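Local coordinates for protein mevalonate diphosphate decarboxylase (Legionella pneumophila, PDB 3LTO) that probably catalyses the ATP-dependent decarboxylation of mevalonate 5-diphosphate to isopentenyl diphosphate, a step of isoprenoid biosynthesis, at residues 174-186 against 303-315. Numbering follows the deposited sequence.
Sequences KDLLHQVIVISSQ and FKSDHLVGNYDVL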
loop_
_atom_site.group_PDB
_atom_site.type_symbol
_atom_site.label_atom_id
_atom_site.label_comp_id
_atom_site.label_asym_id
_atom_site.label_seq_id
_atom_site.Cartn_x
_atom_site.Cartn_y
_atom_site.Cartn_z
ATOM N N LYS A 174 21.744 -15.264 -2.198
ATOM C CA LYS A 174 20.924 -16.163 -1.391
ATOM C C LYS A 174 21.855 -17.058 -0.571
ATOM O O LYS A 174 23.043 -17.168 -0.869
ATOM C CB LYS A 174 20.044 -17.025 -2.304
ATOM C CG LYS A 174 19.214 -16.222 -3.314
ATOM C CD LYS A 174 18.699 -17.098 -4.454
ATOM C CE LYS A 174 17.922 -16.279 -5.491
ATOM N NZ LYS A 174 18.763 -15.237 -6.156
ATOM N N ASP A 175 21.318 -17.707 0.452
ATOM C CA ASP A 175 22.134 -18.565 1.292
ATOM C C ASP A 175 23.353 -17.789 1.779
ATOM O O ASP A 175 24.490 -18.186 1.538
ATOM C CB ASP A 175 22.598 -19.807 0.522
ATOM C CG ASP A 175 21.445 -20.704 0.102
ATOM O OD1 ASP A 175 20.582 -21.009 0.958
ATOM O OD2 ASP A 175 21.404 -21.115 -1.078
ATOM N N LEU A 176 23.118 -16.670 2.450
ATOM C CA LEU A 176 24.215 -15.870 2.971
ATOM C C LEU A 176 24.646 -16.450 4.306
ATOM O O LEU A 176 23.865 -17.122 4.975
ATOM C CB LEU A 176 23.765 -14.428 3.187
ATOM C CG LEU A 176 23.243 -13.664 1.973
ATOM C CD1 LEU A 176 22.686 -12.318 2.434
ATOM C CD2 LEU A 176 24.364 -13.482 0.944
ATOM N N LEU A 177 25.895 -16.218 4.689
ATOM C CA LEU A 177 26.361 -16.687 5.987
ATOM C C LEU A 177 26.118 -15.505 6.919
ATOM O O LEU A 177 26.586 -14.401 6.655
ATOM C CB LEU A 177 27.851 -17.033 5.955
ATOM C CG LEU A 177 28.455 -17.376 7.325
ATOM C CD1 LEU A 177 27.741 -18.590 7.925
ATOM C CD2 LEU A 177 29.952 -17.649 7.176
ATOM N N HIS A 178 25.379 -15.733 7.999
ATOM C CA HIS A 178 25.060 -14.666 8.949
ATOM C C HIS A 178 25.703 -14.866 10.318
ATOM O O HIS A 178 25.448 -15.866 10.991
ATOM C CB HIS A 178 23.534 -14.555 9.097
ATOM C CG HIS A 178 23.083 -13.732 10.270
ATOM N ND1 HIS A 178 23.469 -12.424 10.462
ATOM C CD2 HIS A 178 22.231 -14.022 11.283
ATOM C CE1 HIS A 178 22.873 -11.942 11.539
ATOM N NE2 HIS A 178 22.115 -12.893 12.055
ATOM N N GLN A 179 26.540 -13.912 10.722
ATOM C CA GLN A 179 27.207 -13.960 12.022
ATOM C C GLN A 179 26.896 -12.693 12.812
ATOM O O GLN A 179 26.750 -11.609 12.242
ATOM C CB GLN A 179 28.725 -14.084 11.861
ATOM C CG GLN A 179 29.177 -15.282 11.056
ATOM C CD GLN A 179 30.691 -15.350 10.924
ATOM O OE1 GLN A 179 31.356 -14.332 10.730
ATOM N NE2 GLN A 179 31.239 -16.556 11.016
ATOM N N VAL A 180 26.807 -12.841 14.131
ATOM C CA VAL A 180 26.517 -11.722 15.015
ATOM C C VAL A 180 27.590 -11.555 16.086
ATOM O O VAL A 180 27.866 -12.477 16.859
ATOM C CB VAL A 180 25.162 -11.907 15.731
ATOM C CG1 VAL A 180 24.798 -10.635 16.478
ATOM C CG2 VAL A 180 24.085 -12.276 14.724
ATOM N N ILE A 181 28.202 -10.379 16.119
ATOM C CA ILE A 181 29.206 -10.092 17.125
ATOM C C ILE A 181 28.426 -9.539 18.305
ATOM O O ILE A 181 27.905 -8.425 18.260
ATOM C CB ILE A 181 30.213 -9.047 16.632
ATOM C CG1 ILE A 181 30.999 -9.622 15.453
ATOM C CG2 ILE A 181 31.147 -8.642 17.773
ATOM C CD1 ILE A 181 31.690 -8.580 14.606
ATOM N N VAL A 182 28.327 -10.344 19.353
ATOM C CA VAL A 182 27.581 -9.967 20.540
ATOM C C VAL A 182 28.363 -9.048 21.455
ATOM O O VAL A 182 29.373 -9.445 22.024
ATOM C CB VAL A 182 27.180 -11.210 21.344
ATOM C CG1 VAL A 182 26.296 -10.813 22.518
ATOM C CG2 VAL A 182 26.487 -12.202 20.434
ATOM N N ILE A 183 27.889 -7.815 21.587
ATOM C CA ILE A 183 28.521 -6.841 22.458
ATOM C C ILE A 183 27.570 -6.633 23.632
ATOM O O ILE A 183 26.459 -6.132 23.459
ATOM C CB ILE A 183 28.773 -5.520 21.709
ATOM C CG1 ILE A 183 29.825 -5.748 20.620
ATOM C CG2 ILE A 183 29.221 -4.448 22.679
ATOM C CD1 ILE A 183 30.134 -4.531 19.786
ATOM N N SER A 184 28.005 -7.047 24.819
ATOM C CA SER A 184 27.195 -6.946 26.031
ATOM C C SER A 184 26.545 -5.583 26.261
ATOM O O SER A 184 27.165 -4.537 26.068
ATOM C CB SER A 184 28.039 -7.331 27.245
ATOM O OG SER A 184 28.542 -8.653 27.099
ATOM N N SER A 185 25.284 -5.608 26.682
ATOM C CA SER A 185 24.541 -4.378 26.930
ATOM C C SER A 185 25.000 -3.639 28.178
ATOM O O SER A 185 25.553 -4.230 29.109
ATOM C CB SER A 185 23.039 -4.672 27.067
ATOM O OG SER A 185 22.467 -5.063 25.834
ATOM N N GLN A 186 24.761 -2.334 28.181
ATOM C CA GLN A 186 25.095 -1.492 29.317
ATOM C C GLN A 186 23.821 -1.419 30.152
ATOM O O GLN A 186 22.712 -1.544 29.624
ATOM C CB GLN A 186 25.476 -0.092 28.841
ATOM C CG GLN A 186 26.627 -0.072 27.859
ATOM C CD GLN A 186 26.577 1.131 26.938
ATOM O OE1 GLN A 186 26.679 2.278 27.382
ATOM N NE2 GLN A 186 26.409 0.874 25.642
ATOM N N PHE A 303 38.418 -14.190 8.881
ATOM C CA PHE A 303 38.201 -12.977 9.660
ATOM C C PHE A 303 37.854 -13.304 11.120
ATOM O O PHE A 303 38.316 -12.636 12.042
ATOM C CB PHE A 303 37.092 -12.125 9.028
ATOM C CG PHE A 303 36.815 -10.859 9.777
ATOM C CD1 PHE A 303 35.875 -10.835 10.804
ATOM C CD2 PHE A 303 37.546 -9.707 9.512
ATOM C CE1 PHE A 303 35.668 -9.682 11.563
ATOM C CE2 PHE A 303 37.348 -8.541 10.268
ATOM C CZ PHE A 303 36.407 -8.533 11.296
ATOM N N LYS A 304 37.038 -14.330 11.324
ATOM C CA LYS A 304 36.658 -14.736 12.670
ATOM C C LYS A 304 37.911 -15.173 13.422
ATOM O O LYS A 304 38.127 -14.801 14.581
ATOM C CB LYS A 304 35.662 -15.898 12.603
ATOM C CG LYS A 304 35.295 -16.511 13.951
ATOM C CD LYS A 304 34.261 -17.610 13.769
ATOM C CE LYS A 304 33.745 -18.127 15.103
ATOM N NZ LYS A 304 32.519 -18.985 14.951
ATOM N N SER A 305 38.736 -15.966 12.747
ATOM C CA SER A 305 39.969 -16.465 13.334
ATOM C C SER A 305 40.927 -15.331 13.668
ATOM O O SER A 305 41.390 -15.213 14.801
ATOM C CB SER A 305 40.666 -17.436 12.368
ATOM O OG SER A 305 39.875 -18.590 12.115
ATOM N N ASP A 306 41.207 -14.490 12.680
ATOM C CA ASP A 306 42.152 -13.399 12.868
ATOM C C ASP A 306 41.695 -12.174 13.660
ATOM O O ASP A 306 42.536 -11.431 14.168
ATOM C CB ASP A 306 42.708 -12.931 11.511
ATOM C CG ASP A 306 43.471 -14.020 10.778
ATOM O OD1 ASP A 306 43.945 -14.973 11.429
ATOM O OD2 ASP A 306 43.609 -13.919 9.542
ATOM N N HIS A 307 40.390 -11.947 13.784
ATOM C CA HIS A 307 39.948 -10.760 14.513
ATOM C C HIS A 307 38.799 -10.886 15.512
ATOM O O HIS A 307 38.566 -9.967 16.290
ATOM C CB HIS A 307 39.614 -9.635 13.525
ATOM C CG HIS A 307 40.743 -9.272 12.613
ATOM N ND1 HIS A 307 40.910 -9.846 11.373
ATOM C CD2 HIS A 307 41.766 -8.397 12.763
ATOM C CE1 HIS A 307 41.987 -9.340 10.795
ATOM N NE2 HIS A 307 42.524 -8.458 11.618
ATOM N N LEU A 308 38.084 -12.004 15.506
ATOM C CA LEU A 308 36.958 -12.182 16.428
ATOM C C LEU A 308 37.265 -13.078 17.620
ATOM O O LEU A 308 36.971 -12.730 18.765
ATOM C CB LEU A 308 35.753 -12.736 15.668
ATOM C CG LEU A 308 34.677 -11.755 15.196
ATOM C CD1 LEU A 308 35.247 -10.360 15.020
ATOM C CD2 LEU A 308 34.072 -12.277 13.904
ATOM N N VAL A 309 37.847 -14.237 17.344
ATOM C CA VAL A 309 38.198 -15.186 18.389
ATOM C C VAL A 309 39.070 -14.534 19.458
ATOM O O VAL A 309 40.055 -13.857 19.146
ATOM C CB VAL A 309 38.953 -16.379 17.799
ATOM C CG1 VAL A 309 39.467 -17.267 18.906
ATOM C CG2 VAL A 309 38.035 -17.149 16.862
ATOM N N GLY A 310 38.693 -14.732 20.716
ATOM C CA GLY A 310 39.457 -14.166 21.813
ATOM C C GLY A 310 39.149 -12.712 22.113
ATOM O O GLY A 310 39.635 -12.169 23.105
ATOM N N ASN A 311 38.337 -12.079 21.270
ATOM C CA ASN A 311 37.991 -10.676 21.470
ATOM C C ASN A 311 36.506 -10.419 21.660
ATOM O O ASN A 311 36.114 -9.613 22.504
ATOM C CB ASN A 311 38.490 -9.852 20.293
ATOM C CG ASN A 311 39.953 -10.062 20.035
ATOM O OD1 ASN A 311 40.763 -10.045 20.967
ATOM N ND2 ASN A 311 40.313 -10.256 18.770
ATOM N N TYR A 312 35.682 -11.094 20.865
ATOM C CA TYR A 312 34.239 -10.924 20.958
ATOM C C TYR A 312 33.546 -12.260 20.840
ATOM O O TYR A 312 34.061 -13.182 20.209
ATOM C CB TYR A 312 33.716 -10.028 19.832
ATOM C CG TYR A 312 34.377 -8.676 19.718
ATOM C CD1 TYR A 312 35.613 -8.532 19.094
ATOM C CD2 TYR A 312 33.763 -7.538 20.237
ATOM C CE1 TYR A 312 36.225 -7.286 18.989
ATOM C CE2 TYR A 312 34.360 -6.290 20.139
ATOM C CZ TYR A 312 35.592 -6.167 19.515
ATOM O OH TYR A 312 36.185 -4.924 19.428
ATOM N N ASP A 313 32.376 -12.371 21.455
ATOM C CA ASP A 313 31.618 -13.602 21.343
ATOM C C ASP A 313 30.938 -13.497 19.993
ATOM O O ASP A 313 30.552 -12.404 19.580
ATOM C CB ASP A 313 30.563 -13.719 22.449
ATOM C CG ASP A 313 31.158 -14.108 23.787
ATOM O OD1 ASP A 313 32.076 -14.962 23.813
ATOM O OD2 ASP A 313 30.698 -13.569 24.815
ATOM N N VAL A 314 30.793 -14.627 19.312
ATOM C CA VAL A 314 30.160 -14.647 17.999
ATOM C C VAL A 314 29.077 -15.711 17.910
ATOM O O VAL A 314 29.244 -16.822 18.420
ATOM C CB VAL A 314 31.183 -14.944 16.889
ATOM C CG1 VAL A 314 30.526 -14.804 15.531
ATOM C CG2 VAL A 314 32.372 -14.014 17.012
ATOM N N LEU A 315 27.968 -15.371 17.262
ATOM C CA LEU A 315 26.878 -16.320 17.080
ATOM C C LEU A 315 26.757 -16.688 15.612
ATOM O O LEU A 315 27.050 -15.813 14.768
ATOM C CB LEU A 315 25.555 -15.730 17.562
ATOM C CG LEU A 315 25.093 -16.303 18.900
ATOM C CD1 LEU A 315 25.320 -15.275 19.997
ATOM C CD2 LEU A 315 23.621 -16.699 18.818
HETATM O O HOH W 1 31.855 -9.800 22.520
#
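Ile181 and Ile183 meet the Tyr312 ring obliquely: Ile181 CG2 lies 3.6 Å from Tyr312 CB and also touches CG and CD2, while Ile183 CG1 approaches CD2 more loosely. At the far end of the ring Tyr312 OH hydrogen-bonds to Asn259 O, which helps to hold the ring in place. In the same segment the Phe303 ring carries His307 CB on one face, 4.0 Å above its plane and offset toward the rim. Ile181 CG1 is anti to the carbonyl carbon (chi1 -65°) and the branch runs on extended, so that Ile181 CD1 lies 4.0 Å from Leu308 CD1, the two side chains crossing at about a right angle. Backbone bonds join the chains antiparallel: Val180 and Leu315 exchange N-H...O bonds, with Leu315 N 2.9 Å from Val180 O, and Val182 N reaches Asp313 O at 3.0 Å. A water accepts from Asp313 N and donates to Val182 O. Helix 297-308 leads through a short turn into strand 313-314, within this chain an outermost strand of the C-terminal domain's four-stranded antiparallel sheet, beside 177-182, whose other neighbour is 288-292; helix 258-274 packs against Phe303, Tyr312 and Ile183.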